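Local coordinates for protein pyridoxine 4-oxidase (Mesorhizobium loti, PDB 4HA6) that oxidises the 4-hydroxymethyl group of pyridoxine with the help of FAD, as a flavoenzyme oxidase of the GMC oxidoreductase family, at residues 291-296 and 387-392; 340-345 and 440-445; 358-363 and 434-439. One frame throughout, in Å; residues are numbered along the deposited sequence.

Interaction 1 of 3, residues 291-296 and 387-392; sequences DHLLGA and AYLQTG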
# COMPACT_ATOMS: atom_id res chain seq x y z
N ASP A 291 -0.63 4.39 -8.03
CA ASP A 291 0.50 3.85 -7.30
C ASP A 291 1.47 5.00 -7.02
O ASP A 291 1.38 6.05 -7.67
CB ASP A 291 1.18 2.74 -8.11
CG ASP A 291 2.41 2.13 -7.40
OD1 ASP A 291 2.43 2.07 -6.14
OD2 ASP A 291 3.35 1.70 -8.12
N HIS A 292 2.35 4.82 -6.04
CA HIS A 292 3.39 5.82 -5.77
C HIS A 292 4.66 5.38 -6.49
O HIS A 292 4.89 4.18 -6.64
CB HIS A 292 3.70 5.92 -4.27
CG HIS A 292 2.75 6.78 -3.49
ND1 HIS A 292 2.13 6.34 -2.34
CD2 HIS A 292 2.36 8.07 -3.66
CE1 HIS A 292 1.37 7.31 -1.85
NE2 HIS A 292 1.49 8.37 -2.64
N LEU A 293 5.47 6.35 -6.92
CA LEU A 293 6.81 6.09 -7.42
C LEU A 293 7.87 6.66 -6.48
O LEU A 293 7.63 7.67 -5.79
CB LEU A 293 6.99 6.72 -8.81
CG LEU A 293 6.24 6.06 -9.96
CD1 LEU A 293 6.24 6.97 -11.18
CD2 LEU A 293 6.90 4.72 -10.28
N LEU A 294 9.04 6.02 -6.47
CA LEU A 294 10.23 6.62 -5.86
C LEU A 294 11.36 6.62 -6.88
O LEU A 294 11.60 5.61 -7.54
CB LEU A 294 10.65 5.86 -4.61
CG LEU A 294 9.75 6.01 -3.40
CD1 LEU A 294 10.17 5.09 -2.26
CD2 LEU A 294 9.75 7.47 -2.94
N GLY A 295 12.06 7.75 -6.99
CA GLY A 295 13.23 7.81 -7.85
C GLY A 295 14.39 7.11 -7.16
O GLY A 295 14.78 7.48 -6.04
N ALA A 296 14.95 6.11 -7.84
CA ALA A 296 16.05 5.33 -7.28
C ALA A 296 17.29 5.49 -8.15
O ALA A 296 17.51 4.70 -9.07
CB ALA A 296 15.67 3.84 -7.20
N ALA A 387 0.21 3.69 -15.98
CA ALA A 387 0.30 5.02 -16.62
C ALA A 387 1.24 5.96 -15.88
O ALA A 387 0.93 7.13 -15.66
CB ALA A 387 -1.09 5.66 -16.75
N TYR A 388 2.40 5.43 -15.49
CA TYR A 388 3.34 6.21 -14.70
C TYR A 388 3.77 7.48 -15.44
O TYR A 388 4.04 7.45 -16.65
CB TYR A 388 4.58 5.38 -14.35
CG TYR A 388 4.44 4.32 -13.28
CD1 TYR A 388 5.10 3.10 -13.41
CD2 TYR A 388 3.70 4.54 -12.11
CE1 TYR A 388 5.03 2.13 -12.44
CE2 TYR A 388 3.61 3.55 -11.12
CZ TYR A 388 4.28 2.35 -11.30
OH TYR A 388 4.25 1.33 -10.37
N LEU A 389 3.85 8.59 -14.70
CA LEU A 389 4.33 9.87 -15.24
C LEU A 389 3.64 10.33 -16.53
O LEU A 389 4.31 10.85 -17.43
CB LEU A 389 5.85 9.81 -15.48
CG LEU A 389 6.78 10.17 -14.31
CD1 LEU A 389 6.07 10.13 -12.95
CD2 LEU A 389 8.03 9.30 -14.31
N GLN A 390 2.33 10.17 -16.62
CA GLN A 390 1.66 10.51 -17.88
C GLN A 390 1.13 11.96 -17.91
O GLN A 390 0.81 12.50 -18.96
CB GLN A 390 0.56 9.50 -18.21
CG GLN A 390 0.47 9.13 -19.70
CD GLN A 390 1.73 8.44 -20.24
OE1 GLN A 390 1.88 7.22 -20.12
NE2 GLN A 390 2.63 9.22 -20.83
N THR A 391 1.05 12.58 -16.74
CA THR A 391 0.53 13.94 -16.67
C THR A 391 1.67 14.94 -16.55
O THR A 391 2.77 14.60 -16.07
CB THR A 391 -0.43 14.10 -15.48
OG1 THR A 391 0.27 13.85 -14.24
CG2 THR A 391 -1.61 13.14 -15.62
N GLY A 392 1.44 16.17 -16.98
CA GLY A 392 2.46 17.20 -16.85
C GLY A 392 2.72 17.57 -15.41
O GLY A 392 3.85 17.90 -15.03

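Interaction 2 of 3, residues 340-345 and 440-445; sequences APIVSE and SVITHH. With PXM (4-(aminomethyl)-5-(hydroxymethyl)-2-methylpyridin-3-ol), chain J; FAD (flavin-adenine dinucleotide), chain B.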
# COMPACT_ATOMS: atom_id res chain seq x y z
N ALA A 340 20.50 1.90 2.40
CA ALA A 340 21.03 1.05 1.32
C ALA A 340 21.15 1.82 0.00
O ALA A 340 20.28 2.62 -0.33
CB ALA A 340 20.15 -0.16 1.13
N PRO A 341 22.22 1.56 -0.76
CA PRO A 341 22.49 2.25 -2.03
C PRO A 341 21.52 1.83 -3.16
O PRO A 341 21.94 1.23 -4.15
CB PRO A 341 23.92 1.82 -2.37
CG PRO A 341 24.08 0.48 -1.69
CD PRO A 341 23.29 0.59 -0.41
N ILE A 342 20.25 2.19 -3.01
CA ILE A 342 19.18 1.71 -3.89
C ILE A 342 19.10 2.41 -5.26
O ILE A 342 18.94 3.62 -5.33
CB ILE A 342 17.82 1.81 -3.16
CG1 ILE A 342 17.79 0.86 -1.96
CG2 ILE A 342 16.66 1.54 -4.12
CD1 ILE A 342 16.46 0.79 -1.23
N VAL A 343 19.24 1.65 -6.34
CA VAL A 343 19.06 2.21 -7.68
C VAL A 343 18.15 1.31 -8.51
O VAL A 343 18.01 0.12 -8.19
CB VAL A 343 20.40 2.39 -8.43
CG1 VAL A 343 21.38 3.22 -7.60
CG2 VAL A 343 21.01 1.04 -8.78
N SER A 344 17.54 1.86 -9.56
CA SER A 344 16.72 1.04 -10.46
C SER A 344 17.61 0.15 -11.32
O SER A 344 18.84 0.25 -11.25
CB SER A 344 15.89 1.94 -11.38
OG SER A 344 16.72 2.55 -12.36
N GLU A 345 17.01 -0.72 -12.12
CA GLU A 345 17.78 -1.57 -13.03
C GLU A 345 18.52 -0.76 -14.10
O GLU A 345 19.40 -1.30 -14.77
CB GLU A 345 16.90 -2.63 -13.69
CG GLU A 345 16.13 -2.15 -14.91
CD GLU A 345 14.93 -1.27 -14.56
OE1 GLU A 345 14.65 -1.05 -13.36
OE2 GLU A 345 14.26 -0.79 -15.51
N SER A 440 14.91 6.28 -13.56
CA SER A 440 15.21 5.94 -12.16
C SER A 440 14.00 5.51 -11.31
O SER A 440 14.15 4.79 -10.30
CB SER A 440 15.92 7.11 -11.47
OG SER A 440 15.02 8.19 -11.28
N VAL A 441 12.80 5.97 -11.66
CA VAL A 441 11.64 5.69 -10.81
C VAL A 441 11.33 4.19 -10.70
O VAL A 441 11.41 3.44 -11.69
CB VAL A 441 10.36 6.48 -11.24
CG1 VAL A 441 10.51 7.98 -10.93
CG2 VAL A 441 10.04 6.25 -12.72
N ILE A 442 10.97 3.75 -9.49
CA ILE A 442 10.46 2.40 -9.27
C ILE A 442 9.17 2.50 -8.47
O ILE A 442 8.88 3.56 -7.91
CB ILE A 442 11.47 1.55 -8.48
CG1 ILE A 442 11.88 2.27 -7.19
CG2 ILE A 442 12.72 1.24 -9.33
CD1 ILE A 442 12.97 1.55 -6.43
N THR A 443 8.38 1.41 -8.40
CA THR A 443 7.16 1.41 -7.60
C THR A 443 7.44 1.53 -6.09
O THR A 443 8.39 0.93 -5.57
CB THR A 443 6.26 0.17 -7.87
OG1 THR A 443 5.13 0.19 -6.99
CG2 THR A 443 7.02 -1.13 -7.67
N HIS A 444 6.59 2.29 -5.40
CA HIS A 444 6.69 2.43 -3.95
C HIS A 444 5.84 1.35 -3.27
O HIS A 444 5.79 1.30 -2.04
CB HIS A 444 6.22 3.83 -3.55
CG HIS A 444 6.64 4.28 -2.17
ND1 HIS A 444 6.99 3.41 -1.17
CD2 HIS A 444 6.72 5.52 -1.64
CE1 HIS A 444 7.28 4.10 -0.07
NE2 HIS A 444 7.13 5.38 -0.34
N HIS A 445 5.17 0.52 -4.07
CA HIS A 445 4.37 -0.58 -3.67
C HIS A 445 3.02 -0.27 -3.11
O HIS A 445 2.60 -0.95 -2.23
CB HIS A 445 5.10 -1.49 -2.70
CG HIS A 445 6.34 -2.05 -3.24
ND1 HIS A 445 7.50 -1.56 -2.97
CD2 HIS A 445 6.54 -3.01 -4.16
CE1 HIS A 445 8.39 -2.19 -3.64
NE2 HIS A 445 7.81 -3.07 -4.36
N1 PXM J . 10.99 2.07 0.34
C2 PXM J . 10.14 1.38 -0.42
C2A PXM J . 10.49 0.93 -1.80
C3 PXM J . 8.90 1.10 0.14
O3 PXM J . 7.99 0.38 -0.60
C4 PXM J . 8.55 1.53 1.44
C5 PXM J . 9.51 2.27 2.19
C5A PXM J . 9.34 2.79 3.60
O5 PXM J . 8.05 3.03 4.06
C6 PXM J . 10.74 2.51 1.58
C4A PXM J . 7.18 1.16 1.94
N4 PXM J . 6.13 1.46 1.01
PA FAD B . -3.08 -7.67 0.41
O1A FAD B . -2.52 -7.42 1.80
O2A FAD B . -2.12 -7.73 -0.75
O5B FAD B . -3.93 -9.04 0.48
C5B FAD B . -4.43 -9.74 -0.66
C4B FAD B . -4.54 -11.19 -0.21
O4B FAD B . -5.55 -11.89 -0.94
C3B FAD B . -3.23 -11.93 -0.45
O3B FAD B . -2.96 -12.68 0.74
C2B FAD B . -3.52 -12.85 -1.64
O2B FAD B . -2.74 -14.06 -1.57
C1B FAD B . -5.02 -13.11 -1.50
N9A FAD B . -5.74 -13.37 -2.78
C8A FAD B . -5.60 -12.70 -3.94
N7A FAD B . -6.44 -13.20 -4.88
C5A FAD B . -7.15 -14.20 -4.33
C6A FAD B . -8.21 -15.15 -4.77
N6A FAD B . -8.71 -15.10 -6.05
N1A FAD B . -8.68 -16.05 -3.86
C2A FAD B . -8.21 -16.09 -2.60
N3A FAD B . -7.25 -15.26 -2.14
C4A FAD B . -6.69 -14.31 -2.94
N1 FAD B . 2.49 -0.15 3.06
C2 FAD B . 2.79 0.65 4.10
O2 FAD B . 1.88 1.36 4.59
N3 FAD B . 4.03 0.74 4.61
C4 FAD B . 5.06 0.02 4.13
O4 FAD B . 6.22 0.12 4.62
C4X FAD B . 4.80 -0.89 2.99
N5 FAD B . 5.78 -1.64 2.44
C5X FAD B . 5.52 -2.48 1.41
C6 FAD B . 6.53 -3.26 0.85
C7 FAD B . 6.26 -4.12 -0.20
C7M FAD B . 7.37 -4.96 -0.79
C8 FAD B . 4.87 -4.22 -0.74
C8M FAD B . 4.59 -5.15 -1.89
C9 FAD B . 3.85 -3.45 -0.20
C9A FAD B . 4.14 -2.58 0.86
N10 FAD B . 3.11 -1.79 1.42
C10 FAD B . 3.42 -0.94 2.48
C1' FAD B . 1.75 -1.86 0.88
C2' FAD B . 0.80 -2.64 1.78
O2' FAD B . 1.41 -3.86 2.22
C3' FAD B . -0.46 -2.93 0.96
O3' FAD B . -0.93 -1.70 0.39
C4' FAD B . -1.54 -3.57 1.80
O4' FAD B . -1.00 -4.77 2.40
C5' FAD B . -2.79 -3.89 0.97
O5' FAD B . -3.57 -4.85 1.68
P FAD B . -4.86 -5.49 0.99
O1P FAD B . -5.74 -6.17 2.03
O2P FAD B . -5.48 -4.48 0.05
O3P FAD B . -4.21 -6.60 0.03

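Interaction 3 of 3, residues 358-363 and 434-439; sequences LLFGIT and DDFIAR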
# COMPACT_ATOMS: atom_id res chain seq x y z
N LEU A 358 19.21 8.83 -1.66
CA LEU A 358 18.04 9.56 -1.22
C LEU A 358 16.97 9.26 -2.26
O LEU A 358 17.19 9.43 -3.46
CB LEU A 358 18.31 11.06 -1.14
CG LEU A 358 19.50 11.56 -0.31
CD1 LEU A 358 19.33 13.03 -0.02
CD2 LEU A 358 19.67 10.78 0.99
N LEU A 359 15.83 8.79 -1.79
CA LEU A 359 14.75 8.43 -2.69
C LEU A 359 13.82 9.63 -2.75
O LEU A 359 13.67 10.36 -1.76
CB LEU A 359 14.04 7.19 -2.16
CG LEU A 359 15.00 6.05 -1.82
CD1 LEU A 359 14.28 4.90 -1.15
CD2 LEU A 359 15.74 5.57 -3.07
N PHE A 360 13.24 9.88 -3.91
CA PHE A 360 12.43 11.08 -4.09
C PHE A 360 11.18 10.69 -4.86
O PHE A 360 11.23 9.83 -5.77
CB PHE A 360 13.23 12.20 -4.78
CG PHE A 360 13.81 11.80 -6.11
CD1 PHE A 360 15.08 11.23 -6.19
CD2 PHE A 360 13.07 11.98 -7.28
CE1 PHE A 360 15.62 10.84 -7.43
CE2 PHE A 360 13.60 11.59 -8.53
CZ PHE A 360 14.88 11.02 -8.60
N GLY A 361 10.04 11.27 -4.48
CA GLY A 361 8.77 10.86 -5.06
C GLY A 361 7.76 11.99 -5.01
O GLY A 361 8.05 13.04 -4.43
N ILE A 362 6.59 11.79 -5.62
CA ILE A 362 5.50 12.75 -5.48
C ILE A 362 4.39 12.07 -4.69
O ILE A 362 4.23 10.84 -4.77
CB ILE A 362 4.96 13.25 -6.84
CG1 ILE A 362 4.41 12.08 -7.68
CG2 ILE A 362 6.06 14.01 -7.59
CD1 ILE A 362 3.70 12.55 -8.94
N THR A 363 3.64 12.84 -3.92
CA THR A 363 2.75 12.20 -2.94
C THR A 363 1.35 11.94 -3.43
O THR A 363 0.66 11.07 -2.89
CB THR A 363 2.66 13.02 -1.65
OG1 THR A 363 2.41 14.39 -1.98
CG2 THR A 363 3.95 12.91 -0.85
N ASP A 434 14.03 15.06 -16.70
CA ASP A 434 12.90 14.18 -16.96
C ASP A 434 13.40 12.80 -17.36
O ASP A 434 12.82 11.78 -16.96
CB ASP A 434 12.02 14.76 -18.09
CG ASP A 434 11.07 15.86 -17.60
OD1 ASP A 434 11.13 16.24 -16.41
OD2 ASP A 434 10.27 16.35 -18.43
N ASP A 435 14.50 12.75 -18.12
CA ASP A 435 15.02 11.48 -18.62
C ASP A 435 15.62 10.66 -17.49
O ASP A 435 15.38 9.45 -17.37
CB ASP A 435 16.07 11.69 -19.73
CG ASP A 435 16.58 10.36 -20.29
OD1 ASP A 435 15.78 9.61 -20.89
OD2 ASP A 435 17.78 10.05 -20.12
N PHE A 436 16.41 11.31 -16.65
CA PHE A 436 16.93 10.64 -15.47
C PHE A 436 15.80 10.13 -14.58
O PHE A 436 15.84 8.98 -14.11
CB PHE A 436 17.83 11.56 -14.67
CG PHE A 436 18.26 10.97 -13.37
CD1 PHE A 436 17.61 11.32 -12.19
CD2 PHE A 436 19.29 10.03 -13.33
CE1 PHE A 436 17.99 10.75 -10.97
CE2 PHE A 436 19.68 9.47 -12.12
CZ PHE A 436 19.03 9.83 -10.94
N ILE A 437 14.81 10.98 -14.32
CA ILE A 437 13.69 10.57 -13.46
C ILE A 437 12.96 9.35 -14.05
O ILE A 437 12.70 8.37 -13.35
CB ILE A 437 12.73 11.75 -13.21
CG1 ILE A 437 13.42 12.82 -12.36
CG2 ILE A 437 11.44 11.29 -12.54
CD1 ILE A 437 12.68 14.17 -12.33
N ALA A 438 12.67 9.40 -15.36
CA ALA A 438 11.98 8.32 -16.06
C ALA A 438 12.76 6.99 -16.00
O ALA A 438 12.18 5.90 -15.94
CB ALA A 438 11.72 8.72 -17.52
N ARG A 439 14.09 7.10 -16.02
CA ARG A 439 14.96 5.94 -15.97
C ARG A 439 15.09 5.40 -14.55
O ARG A 439 15.34 4.19 -14.35
CB ARG A 439 16.34 6.29 -16.54
CG ARG A 439 16.45 6.20 -18.07
CD ARG A 439 17.56 7.10 -18.64
NE ARG A 439 18.82 7.03 -17.90
CZ ARG A 439 19.58 8.08 -17.57
NH1 ARG A 439 19.22 9.32 -17.91
NH2 ARG A 439 20.70 7.90 -16.89

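Interaction 1 of 3, residues 291-296 and 387-392
Leu293 sets its CD2 methyl over one face of the Tyr388 ring while Asp291 takes the hydroxyl at the ring's edge, so a single tyrosine is met in two ways. The evidence for the first is a CH-pi contact: Leu293 CD2 stands 3.5 Å from the ring centroid and 9° off the ring normal. The other methyl, Leu293 CD1, lies beside Tyr388 CD2 (3.6 Å) and reaches Leu389 CD1 at 3.6 Å, extending the apolar patch along the loop. At the far end of the ring Tyr388 OH donates to Asp291 OD2 over a very short 2.5 Å. The acceptor lies in the ring plane, yet the carboxylate is turned 45° against the ring. Asp291 reaches it with CG anti to the backbone N (chi1 179°), which carries the carboxylate toward the loop.

Tyr388 sits within a type II turn, 387-390, ahead of helix 392-409; Phe398 of that helix touches both leucines. Asp291 OD2 also bonds Thr443 OG1, and OD1 bonds the backbone N of His446, so the buried carboxylate has partners on both oxygens. Three such bonds would be expected to stabilise its negative charge and fix its rotation, and the leucine over the tyrosine face to restrict tilting of the ring; the chemistry thus ties the loop to the start of strand 293-302, with the Asp291 side chain about 8 Å from the bound pyridoxamine and from FAD.

Interaction 2 of 3, residues 340-345 and 440-445
Ser344 and Ser440 mark the closest backbone approach, their CA atoms 5.4 Å apart, where the irregular 340-345 loop meets the end of helix 430-440. The chain leaves helical geometry at Val441 and runs on as strand 441-443, while 340-345 moves away from it. No hydrogen bond joins the segments directly; the backbones of Ser344 and Ser440 both hydrogen-bond to that of Ala296.

Ser344 CB packs 3.5 Å from Ser440 O and 3.8 Å from Ile442 CG2, while its hydroxyl bonds Arg439 O. Ile342 CG2 faces Ile442 CD1 more loosely, at 4.4 Å.

At the end of the strand, Thr443 OG1 accepts from His445 N in an ST turn (2.9 Å, 154°). There pyridoxamine O3 donates to His444 O at 2.8 Å, and N4 bonds the same carbonyl. With CG anti to its carbonyl carbon (chi1 -59°), His445 donates from ND1 to O3 at 3.1 Å and 163°, in the imidazole plane; one face of its ring lies against the flavin methyl C7M and the opposite face against Thr443 CG2. O3 is gripped by two bonds, which would set the ligand's position beside the flavin, while the loop meets the strand by van der Waals contact.

Interaction 3 of 3, residues 358-363 and 434-439
Phe360 and Phe436 meet through the rim of one ring: Phe436 CE1 lies at the edge of the Phe360 ring, near its plane, 3.9 Å from Phe360 CZ. Ile437 comes obliquely to the Phe360 ring, with CG1 4.0 Å from Phe360 CE2. The two neighbours thus meet adjacent atoms of one ring, CZ and CE2, and the CZ end of the ring is directed between them. Around the rings, Leu402 of helix 392-409 touches Phe360, and the Phe347 ring meets that of Phe436 with planes about 40° apart.

In fold terms, helix 430-440 reaches strand 355-362 of the antiparallel sheet through Phe360, beside helix 392-409, which Leu358, Phe360 and Ile362 touch. The strand's own neighbours in the sheet are 293-302 and 333-338. The CA atoms of Phe360 and Ile437 are 9.5 Å apart, a separation bridged by side chains alone, with no hydrogen bond across the segments. All three touching residues are buried.

The torsions account for this placement. Phe360 holds CG between its backbone N and carbonyl carbon (chi1 56°), sending the ring from the sheet toward helix 430-440. Phe436 answers with CG anti to the backbone N (chi1 173°), which carries its ring across to the strand although its CB does not point there. Arg439 NH1 pairs within the helix with Asp435 OD2, a salt bridge of 2.7 Å met from above the carboxylate plane, while Asp434 is bound by Arg395 and Arg399 of helix 392-409.

In the fold
All three contacts reach the same antiparallel sheet, with centres about 12 Å (interactions 1 and 2), 8 Å (1 and 3) and 9 Å (2 and 3) apart. Strand 293-302 is the common element, pairing with 355-362 on one hand and with 441-443 on the other: Gly295 N reaches Phe360 O at 2.6 Å, and Leu294 O reaches Ile442 N at 2.8 Å. Along the chain the order is 291-296, 340-345, 358-363, 387-392, 434-439 and 440-445, so interaction 1 crosses both others, while helix 430-440 leads straight into strand 441-443. Through strand 441-443 the sheet runs on into the turn of His444 and His445, which hydrogen-bonds pyridoxamine beside FAD.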